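Local coordinates for sperm-specific class P protein 34 (Caenorhabditis elegans, PDB 1M1S) that is of unknown function but belongs to the major sperm protein family, whose best-known members assemble into the filaments that drive crawling of nematode sperm, at residues 11-22 and 108-116; 31-42 and 55-66. All coordinates share one frame; numbering follows the deposited sequence.

Interaction 1. Residues 11-22 and 108-116; sequences INVDPPTGNYPA and EIIVKLIAA
A parallel strand pairing between the two ends of the chain sets Thr17-Tyr20 beside Lys112-Ala115. The axes of strands 17-20 and 108-115 come within 4.8 Å. Gly18 and Tyr20 use both their N-H and their C=O groups toward the last strand. Gly18 N donates to Lys112 O, and Gly18 O accepts from Ile114 N. Tyr20 N reaches Ile114 O at 2.9 Å in an almost straight bond (172°), and Tyr20 O takes Ala116 N. Beyond the ladder, Ala22 N donates at 2.7 Å to Ala116 O, from above the C-terminal carboxylate plane.

Tyr20 supplies the main side-chain contact. Its CG stands anti to the carbonyl carbon (chi1 -39°), and the ring lies back over Gly18, whose C is 3.6 Å above the ring plane. A CB on Gly18 would collide with the Tyr20 hydroxyl. Leu113 CD2 meets the ring edge in plane, 3.7 Å from Tyr20 CE1. The hydroxyl is hydrogen-bonded to Ser27. A leucine in place of Tyr20 would probably leave Ser27 OG without this mate and open a gap beside Leu113.

Earlier in the chain, strand 11-14 stands farther off and meets the last strand through side chains. Val13 CG2 touches Ile109 CG2 at 3.6 Å. The Ile11 and Ile109 side chains pass in opposite directions, Ile11 CG1 3.8 Å from Ile109 CD1. The break between the two halves holds cis-Pro15. Strand 11-14 bonds to strand 25-33 instead. Such a first strand, switching from one sheet to the other at a kink, is typical of immunoglobulin-like sandwiches such as the major sperm protein domain.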
loop_
_atom_site.group_PDB
_atom_site.type_symbol
_atom_site.label_atom_id
_atom_site.label_comp_id
_atom_site.label_asym_id
_atom_site.label_seq_id
_atom_site.Cartn_x
_atom_site.Cartn_y
_atom_site.Cartn_z
ATOM N N ILE A 11 5.295 9.493 -2.067
ATOM C CA ILE A 11 5.288 8.289 -1.246
ATOM C C ILE A 11 6.184 7.231 -1.882
ATOM O O ILE A 11 6.266 7.116 -3.107
ATOM C CB ILE A 11 3.880 7.699 -0.976
ATOM C CG1 ILE A 11 3.485 6.665 -2.027
ATOM C CG2 ILE A 11 2.853 8.796 -0.862
ATOM C CD1 ILE A 11 2.301 5.840 -1.603
ATOM N N ASN A 12 6.934 6.543 -1.029
ATOM C CA ASN A 12 7.838 5.475 -1.430
ATOM C C ASN A 12 7.551 4.251 -0.562
ATOM O O ASN A 12 7.166 4.379 0.607
ATOM C CB ASN A 12 9.297 5.908 -1.274
ATOM C CG ASN A 12 9.726 6.922 -2.319
ATOM O OD1 ASN A 12 9.532 6.722 -3.526
ATOM N ND2 ASN A 12 10.339 8.008 -1.859
ATOM N N VAL A 13 7.670 3.070 -1.164
ATOM C CA VAL A 13 7.420 1.831 -0.445
ATOM C C VAL A 13 8.713 1.041 -0.345
ATOM O O VAL A 13 9.409 0.815 -1.340
ATOM C CB VAL A 13 6.310 0.977 -1.115
ATOM C CG1 VAL A 13 5.747 -0.038 -0.129
ATOM C CG2 VAL A 13 5.196 1.858 -1.603
ATOM N N ASP A 14 9.016 0.598 0.874
ATOM C CA ASP A 14 10.208 -0.138 1.146
ATOM C C ASP A 14 9.900 -1.533 1.649
ATOM O O ASP A 14 9.325 -1.702 2.714
ATOM C CB ASP A 14 11.010 0.680 2.149
ATOM C CG ASP A 14 11.366 2.039 1.566
ATOM O OD1 ASP A 14 11.342 2.170 0.320
ATOM O OD2 ASP A 14 11.657 2.972 2.341
ATOM N N PRO A 15 10.238 -2.581 0.870
ATOM C CA PRO A 15 10.878 -2.597 -0.450
ATOM C C PRO A 15 9.812 -2.283 -1.484
ATOM O O PRO A 15 8.640 -2.170 -1.159
ATOM C CB PRO A 15 11.341 -4.055 -0.537
ATOM C CG PRO A 15 11.623 -4.410 0.876
ATOM C CD PRO A 15 10.387 -3.871 1.524
ATOM N N PRO A 16 10.223 -2.086 -2.754
ATOM C CA PRO A 16 9.237 -1.784 -3.803
ATOM C C PRO A 16 8.693 -3.044 -4.442
ATOM O O PRO A 16 8.042 -2.993 -5.493
ATOM C CB PRO A 16 10.061 -0.969 -4.798
ATOM C CG PRO A 16 11.418 -1.546 -4.658
ATOM C CD PRO A 16 11.561 -1.654 -3.165
ATOM N N THR A 17 9.027 -4.171 -3.818
ATOM C CA THR A 17 8.604 -5.484 -4.271
ATOM C C THR A 17 8.577 -6.378 -3.055
ATOM O O THR A 17 9.212 -6.092 -2.051
ATOM C CB THR A 17 9.616 -6.107 -5.282
ATOM O OG1 THR A 17 9.817 -5.233 -6.401
ATOM C CG2 THR A 17 9.103 -7.415 -5.797
ATOM N N GLY A 18 7.815 -7.456 -3.164
ATOM C CA GLY A 18 7.713 -8.452 -2.118
ATOM C C GLY A 18 7.957 -9.766 -2.846
ATOM O O GLY A 18 7.260 -10.102 -3.814
ATOM N N ASN A 19 9.007 -10.467 -2.453
ATOM C CA ASN A 19 9.340 -11.744 -3.066
ATOM C C ASN A 19 9.105 -12.879 -2.052
ATOM O O ASN A 19 9.785 -12.951 -1.028
ATOM C CB ASN A 19 10.790 -11.710 -3.561
ATOM C CG ASN A 19 11.024 -10.620 -4.616
ATOM O OD1 ASN A 19 11.160 -10.912 -5.823
ATOM N ND2 ASN A 19 11.061 -9.355 -4.166
ATOM N N TYR A 20 8.199 -13.800 -2.396
ATOM C CA TYR A 20 7.795 -14.907 -1.522
ATOM C C TYR A 20 7.943 -16.328 -2.064
ATOM O O TYR A 20 8.222 -16.553 -3.232
ATOM C CB TYR A 20 6.326 -14.745 -1.142
ATOM C CG TYR A 20 5.934 -13.350 -0.894
ATOM C CD1 TYR A 20 5.315 -12.614 -1.882
ATOM C CD2 TYR A 20 6.170 -12.756 0.333
ATOM C CE1 TYR A 20 4.929 -11.288 -1.657
ATOM C CE2 TYR A 20 5.800 -11.445 0.577
ATOM C CZ TYR A 20 5.167 -10.710 -0.422
ATOM O OH TYR A 20 4.745 -9.417 -0.178
ATOM N N PRO A 21 7.802 -17.314 -1.179
ATOM C CA PRO A 21 7.897 -18.719 -1.549
ATOM C C PRO A 21 6.488 -19.125 -1.852
ATOM O O PRO A 21 5.593 -18.937 -1.027
ATOM C CB PRO A 21 8.375 -19.376 -0.265
ATOM C CG PRO A 21 9.011 -18.285 0.448
ATOM C CD PRO A 21 8.103 -17.157 0.243
ATOM N N ALA A 22 6.280 -19.666 -3.041
ATOM C CA ALA A 22 4.952 -20.061 -3.467
ATOM C C ALA A 22 4.062 -20.609 -2.365
ATOM O O ALA A 22 2.974 -20.077 -2.141
ATOM C CB ALA A 22 5.027 -21.026 -4.602
ATOM N N GLU A 108 -0.194 6.859 -7.722
ATOM C CA GLU A 108 -0.170 5.450 -7.361
ATOM C C GLU A 108 1.172 4.792 -7.596
ATOM O O GLU A 108 1.856 5.085 -8.577
ATOM C CB GLU A 108 -1.271 4.648 -8.086
ATOM C CG GLU A 108 -1.518 5.031 -9.544
ATOM C CD GLU A 108 -2.468 4.083 -10.301
ATOM O OE1 GLU A 108 -1.937 3.181 -10.994
ATOM O OE2 GLU A 108 -3.720 4.265 -10.246
ATOM N N ILE A 109 1.548 3.938 -6.650
ATOM C CA ILE A 109 2.774 3.160 -6.701
ATOM C C ILE A 109 2.323 1.696 -6.837
ATOM O O ILE A 109 1.289 1.306 -6.282
ATOM C CB ILE A 109 3.607 3.385 -5.417
ATOM C CG1 ILE A 109 4.598 4.541 -5.593
ATOM C CG2 ILE A 109 4.401 2.151 -5.079
ATOM C CD1 ILE A 109 3.999 5.905 -5.758
ATOM N N ILE A 110 3.065 0.908 -7.614
ATOM C CA ILE A 110 2.734 -0.503 -7.852
ATOM C C ILE A 110 3.721 -1.432 -7.170
ATOM O O ILE A 110 4.858 -1.556 -7.609
ATOM C CB ILE A 110 2.727 -0.851 -9.403
ATOM C CG1 ILE A 110 1.483 -0.276 -10.075
ATOM C CG2 ILE A 110 2.764 -2.367 -9.658
ATOM C CD1 ILE A 110 1.426 -0.499 -11.588
ATOM N N VAL A 111 3.309 -2.094 -6.102
ATOM C CA VAL A 111 4.215 -3.034 -5.465
ATOM C C VAL A 111 4.017 -4.407 -6.127
ATOM O O VAL A 111 2.897 -4.934 -6.186
ATOM C CB VAL A 111 3.948 -3.131 -3.970
ATOM C CG1 VAL A 111 5.060 -3.924 -3.278
ATOM C CG2 VAL A 111 3.779 -1.726 -3.387
ATOM N N LYS A 112 5.099 -4.944 -6.685
ATOM C CA LYS A 112 5.053 -6.242 -7.341
ATOM C C LYS A 112 5.045 -7.300 -6.266
ATOM O O LYS A 112 5.595 -7.094 -5.196
ATOM C CB LYS A 112 6.298 -6.446 -8.191
ATOM C CG LYS A 112 6.670 -5.302 -9.104
ATOM C CD LYS A 112 7.820 -5.739 -10.017
ATOM C CE LYS A 112 7.886 -4.910 -11.289
ATOM N NZ LYS A 112 8.639 -5.558 -12.399
ATOM N N LEU A 113 4.381 -8.415 -6.530
ATOM C CA LEU A 113 4.344 -9.527 -5.583
ATOM C C LEU A 113 4.625 -10.823 -6.371
ATOM O O LEU A 113 3.741 -11.388 -7.032
ATOM C CB LEU A 113 3.001 -9.570 -4.835
ATOM C CG LEU A 113 2.580 -8.351 -3.986
ATOM C CD1 LEU A 113 1.169 -8.540 -3.441
ATOM C CD2 LEU A 113 3.574 -8.074 -2.856
ATOM N N ILE A 114 5.894 -11.234 -6.352
ATOM C CA ILE A 114 6.364 -12.432 -7.057
ATOM C C ILE A 114 6.435 -13.612 -6.102
ATOM O O ILE A 114 7.193 -13.584 -5.138
ATOM C CB ILE A 114 7.789 -12.233 -7.643
ATOM C CG1 ILE A 114 7.855 -10.992 -8.541
ATOM C CG2 ILE A 114 8.188 -13.471 -8.418
ATOM C CD1 ILE A 114 9.295 -10.563 -8.905
ATOM N N ALA A 115 5.654 -14.648 -6.378
ATOM C CA ALA A 115 5.639 -15.845 -5.543
ATOM C C ALA A 115 6.206 -16.964 -6.375
ATOM O O ALA A 115 5.643 -17.326 -7.393
ATOM C CB ALA A 115 4.231 -16.176 -5.129
ATOM N N ALA A 116 7.345 -17.492 -5.972
ATOM C CA ALA A 116 7.949 -18.565 -6.738
ATOM C C ALA A 116 8.675 -19.576 -5.879
ATOM O O ALA A 116 7.987 -20.250 -5.086
ATOM C CB ALA A 116 8.876 -17.992 -7.803
ATOM O OXT ALA A 116 9.909 -19.716 -6.039
#

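Interaction 2. Residues 31-42 and 55-66; sequences ITSESDSRLAFK and PVYGFVDAKGKS
Phe41, Lys63 and Arg38 bury the most surface where segment 31-42 meets segment 55-66. Phe41 sits opposite Gly58 in an antiparallel pair, and Phe41 N donates to Gly58 O at 2.7 Å. Its CG lies between the backbone N and the carbonyl carbon (chi1 70°), which swings the ring across the neighbouring strand. Gly58 CA packs on one ring face in a CH-pi contact, 4.1 Å from the centroid of the Phe41 ring. Ile31 CD1 covers the opposite face. A CB on Gly58 would run into Phe41 CE2. Val60 CG2 touches Phe41 CD2 at 3.6 Å. Close by, Ser66 OG donates to a lone pair of Phe59 O at 2.7 Å, in the carbonyl plane.

On the sheet face opposite Phe41, Phe59 carries the guanidinium of Arg38. The guanidinium lies flat on the Phe59 ring, centres 4.2 Å apart and planes at 23°, with a cation-pi contact over the face. Asp61 OD1 comes in at the guanidinium edge, a long salt bridge at 3.6 Å from Arg38 NE. Arg38 NH2 also bonds to Glu93 O.

Lys63 belongs to the type II turn from Asp61 to Gly64. Its side chain is bent and folds over the 34-36 loop, with CG 3.2 Å from Ser35 O. Its NZ makes a salt bridge with Asp36 OD1 at 3.4 Å, whose hydrogen bond is weak.

Strand 79-89 pairs with strand 38-42 through backbone bonds. Pro96 lies against Tyr57 and Phe59. Ala40 meets helix 98-101 at Pro99 and Phe100, while Ile31 packs on Ile11 of strand 11-20.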
loop_
_atom_site.group_PDB
_atom_site.type_symbol
_atom_site.label_atom_id
_atom_site.label_comp_id
_atom_site.label_asym_id
_atom_site.label_seq_id
_atom_site.Cartn_x
_atom_site.Cartn_y
_atom_site.Cartn_z
ATOM N N ILE A 31 5.760 2.637 4.218
ATOM C CA ILE A 31 5.256 3.644 3.282
ATOM C C ILE A 31 5.682 4.974 3.894
ATOM O O ILE A 31 5.231 5.319 4.982
ATOM C CB ILE A 31 3.720 3.584 3.124
ATOM C CG1 ILE A 31 3.316 2.207 2.626
ATOM C CG2 ILE A 31 3.231 4.642 2.139
ATOM C CD1 ILE A 31 1.828 1.996 2.541
ATOM N N THR A 32 6.620 5.666 3.255
ATOM C CA THR A 32 7.093 6.943 3.786
ATOM C C THR A 32 6.655 8.153 2.997
ATOM O O THR A 32 6.628 8.125 1.771
ATOM C CB THR A 32 8.614 6.965 3.988
ATOM O OG1 THR A 32 9.269 6.365 2.870
ATOM C CG2 THR A 32 8.965 6.200 5.215
ATOM N N SER A 33 6.278 9.202 3.722
ATOM C CA SER A 33 5.797 10.435 3.115
ATOM C C SER A 33 6.894 11.435 2.752
ATOM O O SER A 33 7.969 11.439 3.339
ATOM C CB SER A 33 4.794 11.102 4.051
ATOM O OG SER A 33 4.238 12.266 3.466
ATOM N N GLU A 34 6.613 12.288 1.777
ATOM C CA GLU A 34 7.566 13.304 1.372
ATOM C C GLU A 34 6.879 14.650 1.291
ATOM O O GLU A 34 7.526 15.650 0.992
ATOM C CB GLU A 34 8.182 12.980 0.021
ATOM C CG GLU A 34 9.180 11.853 0.011
ATOM C CD GLU A 34 10.495 12.189 0.694
ATOM O OE1 GLU A 34 10.675 13.324 1.188
ATOM O OE2 GLU A 34 11.373 11.309 0.730
ATOM N N SER A 35 5.574 14.679 1.566
ATOM C CA SER A 35 4.816 15.926 1.523
ATOM C C SER A 35 4.841 16.549 2.899
ATOM O O SER A 35 5.158 15.891 3.899
ATOM C CB SER A 35 3.358 15.686 1.118
ATOM O OG SER A 35 2.672 16.912 0.898
ATOM N N ASP A 36 4.579 17.849 2.943
ATOM C CA ASP A 36 4.541 18.528 4.224
ATOM C C ASP A 36 3.087 18.507 4.694
ATOM O O ASP A 36 2.736 19.037 5.750
ATOM C CB ASP A 36 5.075 19.948 4.100
ATOM C CG ASP A 36 6.538 19.987 3.735
ATOM O OD1 ASP A 36 7.361 19.336 4.427
ATOM O OD2 ASP A 36 6.840 20.684 2.746
ATOM N N SER A 37 2.259 17.847 3.893
ATOM C CA SER A 37 0.847 17.687 4.168
ATOM C C SER A 37 0.627 16.235 4.510
ATOM O O SER A 37 1.464 15.393 4.215
ATOM C CB SER A 37 0.035 18.033 2.932
ATOM O OG SER A 37 -1.260 17.481 3.046
ATOM N N ARG A 38 -0.507 15.949 5.128
ATOM C CA ARG A 38 -0.834 14.584 5.499
ATOM C C ARG A 38 -1.406 13.856 4.287
ATOM O O ARG A 38 -1.964 14.473 3.372
ATOM C CB ARG A 38 -1.822 14.586 6.666
ATOM C CG ARG A 38 -1.870 13.288 7.484
ATOM C CD ARG A 38 -2.155 13.609 8.974
ATOM N NE ARG A 38 -3.246 12.833 9.582
ATOM C CZ ARG A 38 -4.544 13.085 9.427
ATOM N NH1 ARG A 38 -4.958 14.093 8.671
ATOM N NH2 ARG A 38 -5.427 12.336 10.055
ATOM N N LEU A 39 -1.205 12.542 4.269
ATOM C CA LEU A 39 -1.675 11.690 3.184
ATOM C C LEU A 39 -2.607 10.562 3.648
ATOM O O LEU A 39 -2.560 10.104 4.802
ATOM C CB LEU A 39 -0.486 11.081 2.422
ATOM C CG LEU A 39 0.587 11.968 1.795
ATOM C CD1 LEU A 39 1.736 11.091 1.352
ATOM C CD2 LEU A 39 0.028 12.773 0.635
ATOM N N ALA A 40 -3.461 10.139 2.723
ATOM C CA ALA A 40 -4.400 9.061 2.947
ATOM C C ALA A 40 -4.009 8.055 1.895
ATOM O O ALA A 40 -3.646 8.436 0.798
ATOM C CB ALA A 40 -5.819 9.545 2.714
ATOM N N PHE A 41 -3.988 6.780 2.227
ATOM C CA PHE A 41 -3.641 5.820 1.205
ATOM C C PHE A 41 -4.679 4.717 1.078
ATOM O O PHE A 41 -5.312 4.333 2.069
ATOM C CB PHE A 41 -2.201 5.294 1.373
ATOM C CG PHE A 41 -1.987 4.386 2.559
ATOM C CD1 PHE A 41 -2.211 3.013 2.456
ATOM C CD2 PHE A 41 -1.497 4.888 3.758
ATOM C CE1 PHE A 41 -1.941 2.145 3.529
ATOM C CE2 PHE A 41 -1.220 4.028 4.846
ATOM C CZ PHE A 41 -1.446 2.653 4.728
ATOM N N LYS A 42 -4.852 4.245 -0.156
ATOM C CA LYS A 42 -5.782 3.179 -0.500
ATOM C C LYS A 42 -4.977 2.049 -1.113
ATOM O O LYS A 42 -4.190 2.294 -2.016
ATOM C CB LYS A 42 -6.776 3.679 -1.536
ATOM C CG LYS A 42 -7.706 2.599 -2.050
ATOM C CD LYS A 42 -8.721 3.164 -2.986
ATOM C CE LYS A 42 -9.611 2.069 -3.488
ATOM N NZ LYS A 42 -10.693 2.565 -4.387
ATOM N N PRO A 55 -2.875 -2.387 6.332
ATOM C CA PRO A 55 -4.311 -2.059 6.293
ATOM C C PRO A 55 -4.721 -1.888 4.843
ATOM O O PRO A 55 -3.934 -2.177 3.954
ATOM C CB PRO A 55 -4.352 -0.713 7.040
ATOM C CG PRO A 55 -2.918 -0.350 7.372
ATOM C CD PRO A 55 -2.069 -1.182 6.477
ATOM N N VAL A 56 -5.963 -1.489 4.586
ATOM C CA VAL A 56 -6.390 -1.263 3.210
ATOM C C VAL A 56 -6.321 0.239 3.000
ATOM O O VAL A 56 -5.828 0.721 1.980
ATOM C CB VAL A 56 -7.808 -1.759 2.945
ATOM C CG1 VAL A 56 -8.192 -1.473 1.506
ATOM C CG2 VAL A 56 -7.890 -3.232 3.221
ATOM N N TYR A 57 -6.809 0.961 4.003
ATOM C CA TYR A 57 -6.797 2.418 4.028
ATOM C C TYR A 57 -5.903 2.885 5.164
ATOM O O TYR A 57 -5.550 2.099 6.040
ATOM C CB TYR A 57 -8.207 2.947 4.231
ATOM C CG TYR A 57 -9.048 2.826 2.982
ATOM C CD1 TYR A 57 -9.767 1.663 2.709
ATOM C CD2 TYR A 57 -9.094 3.864 2.038
ATOM C CE1 TYR A 57 -10.496 1.534 1.536
ATOM C CE2 TYR A 57 -9.824 3.735 0.858
ATOM C CZ TYR A 57 -10.521 2.567 0.619
ATOM O OH TYR A 57 -11.229 2.403 -0.543
ATOM N N GLY A 58 -5.489 4.147 5.143
ATOM C CA GLY A 58 -4.649 4.633 6.232
ATOM C C GLY A 58 -3.964 5.966 6.015
ATOM O O GLY A 58 -3.813 6.410 4.874
ATOM N N PHE A 59 -3.513 6.584 7.106
ATOM C CA PHE A 59 -2.834 7.863 7.015
ATOM C C PHE A 59 -1.352 7.730 7.148
ATOM O O PHE A 59 -0.869 6.694 7.584
ATOM C CB PHE A 59 -3.330 8.800 8.092
ATOM C CG PHE A 59 -4.711 9.249 7.866
ATOM C CD1 PHE A 59 -5.707 8.929 8.759
ATOM C CD2 PHE A 59 -5.027 9.990 6.743
ATOM C CE1 PHE A 59 -7.008 9.318 8.535
ATOM C CE2 PHE A 59 -6.333 10.389 6.500
ATOM C CZ PHE A 59 -7.327 10.059 7.410
ATOM N N VAL A 60 -0.634 8.709 6.610
ATOM C CA VAL A 60 0.820 8.763 6.747
ATOM C C VAL A 60 1.070 10.215 7.044
ATOM O O VAL A 60 0.971 11.074 6.159
ATOM C CB VAL A 60 1.641 8.389 5.485
ATOM C CG1 VAL A 60 3.128 8.324 5.853
ATOM C CG2 VAL A 60 1.180 7.065 4.888
ATOM N N ASP A 61 1.373 10.496 8.303
ATOM C CA ASP A 61 1.642 11.859 8.710
ATOM C C ASP A 61 2.596 12.522 7.723
ATOM O O ASP A 61 3.173 11.856 6.861
ATOM C CB ASP A 61 2.211 11.884 10.127
ATOM C CG ASP A 61 1.170 11.526 11.179
ATOM O OD1 ASP A 61 -0.043 11.731 10.935
ATOM O OD2 ASP A 61 1.565 11.050 12.264
ATOM N N ALA A 62 2.711 13.841 7.809
ATOM C CA ALA A 62 3.577 14.604 6.920
ATOM C C ALA A 62 5.041 14.242 7.174
ATOM O O ALA A 62 5.477 14.232 8.334
ATOM C CB ALA A 62 3.347 16.069 7.136
ATOM N N LYS A 63 5.773 13.919 6.090
ATOM C CA LYS A 63 7.200 13.511 6.105
ATOM C C LYS A 63 7.406 12.370 7.114
ATOM O O LYS A 63 8.463 12.247 7.742
ATOM C CB LYS A 63 8.129 14.703 6.420
ATOM C CG LYS A 63 7.882 16.000 5.582
ATOM C CD LYS A 63 8.531 15.989 4.191
ATOM C CE LYS A 63 10.036 16.235 4.233
ATOM N NZ LYS A 63 10.317 17.610 4.681
ATOM N N GLY A 64 6.388 11.510 7.204
ATOM C CA GLY A 64 6.390 10.391 8.136
ATOM C C GLY A 64 6.589 8.993 7.595
ATOM O O GLY A 64 7.291 8.786 6.605
ATOM N N LYS A 65 5.937 8.037 8.248
ATOM C CA LYS A 65 6.077 6.626 7.903
ATOM C C LYS A 65 4.857 5.851 8.427
ATOM O O LYS A 65 4.304 6.224 9.457
ATOM C CB LYS A 65 7.366 6.086 8.567
ATOM C CG LYS A 65 7.636 6.553 10.043
ATOM C CD LYS A 65 9.005 6.099 10.593
ATOM C CE LYS A 65 9.269 6.632 12.012
ATOM N NZ LYS A 65 10.628 6.272 12.596
ATOM N N SER A 66 4.404 4.828 7.689
ATOM C CA SER A 66 3.239 3.967 8.040
ATOM C C SER A 66 3.519 2.575 7.483
ATOM O O SER A 66 3.988 2.488 6.338
ATOM C CB SER A 66 1.944 4.468 7.407
ATOM O OG SER A 66 1.605 5.758 7.890
HETATM O O HOH W 1 9.910 9.740 5.537
#

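How the interactions relate
The centres of the two interactions are about 18 Å apart, on opposite sides of the chain's centre. Interaction 2 is nested along the chain inside the loop closed by interaction 1. They meet where strand 11-20 runs beside strand 25-33, its neighbour in sequence and in the sheet. A probable hydrogen bond joins Asn12 O to Thr32 N at 3.0 Å. Ile11 CG2 packs on Leu39 CD1 at 3.4 Å, so Ile11 touches both arrangements. Interaction 1 pairs the first and last strands, and interaction 2 joins four consecutive strands between them. Together they tie both ends and the middle of the chain into one major sperm protein domain.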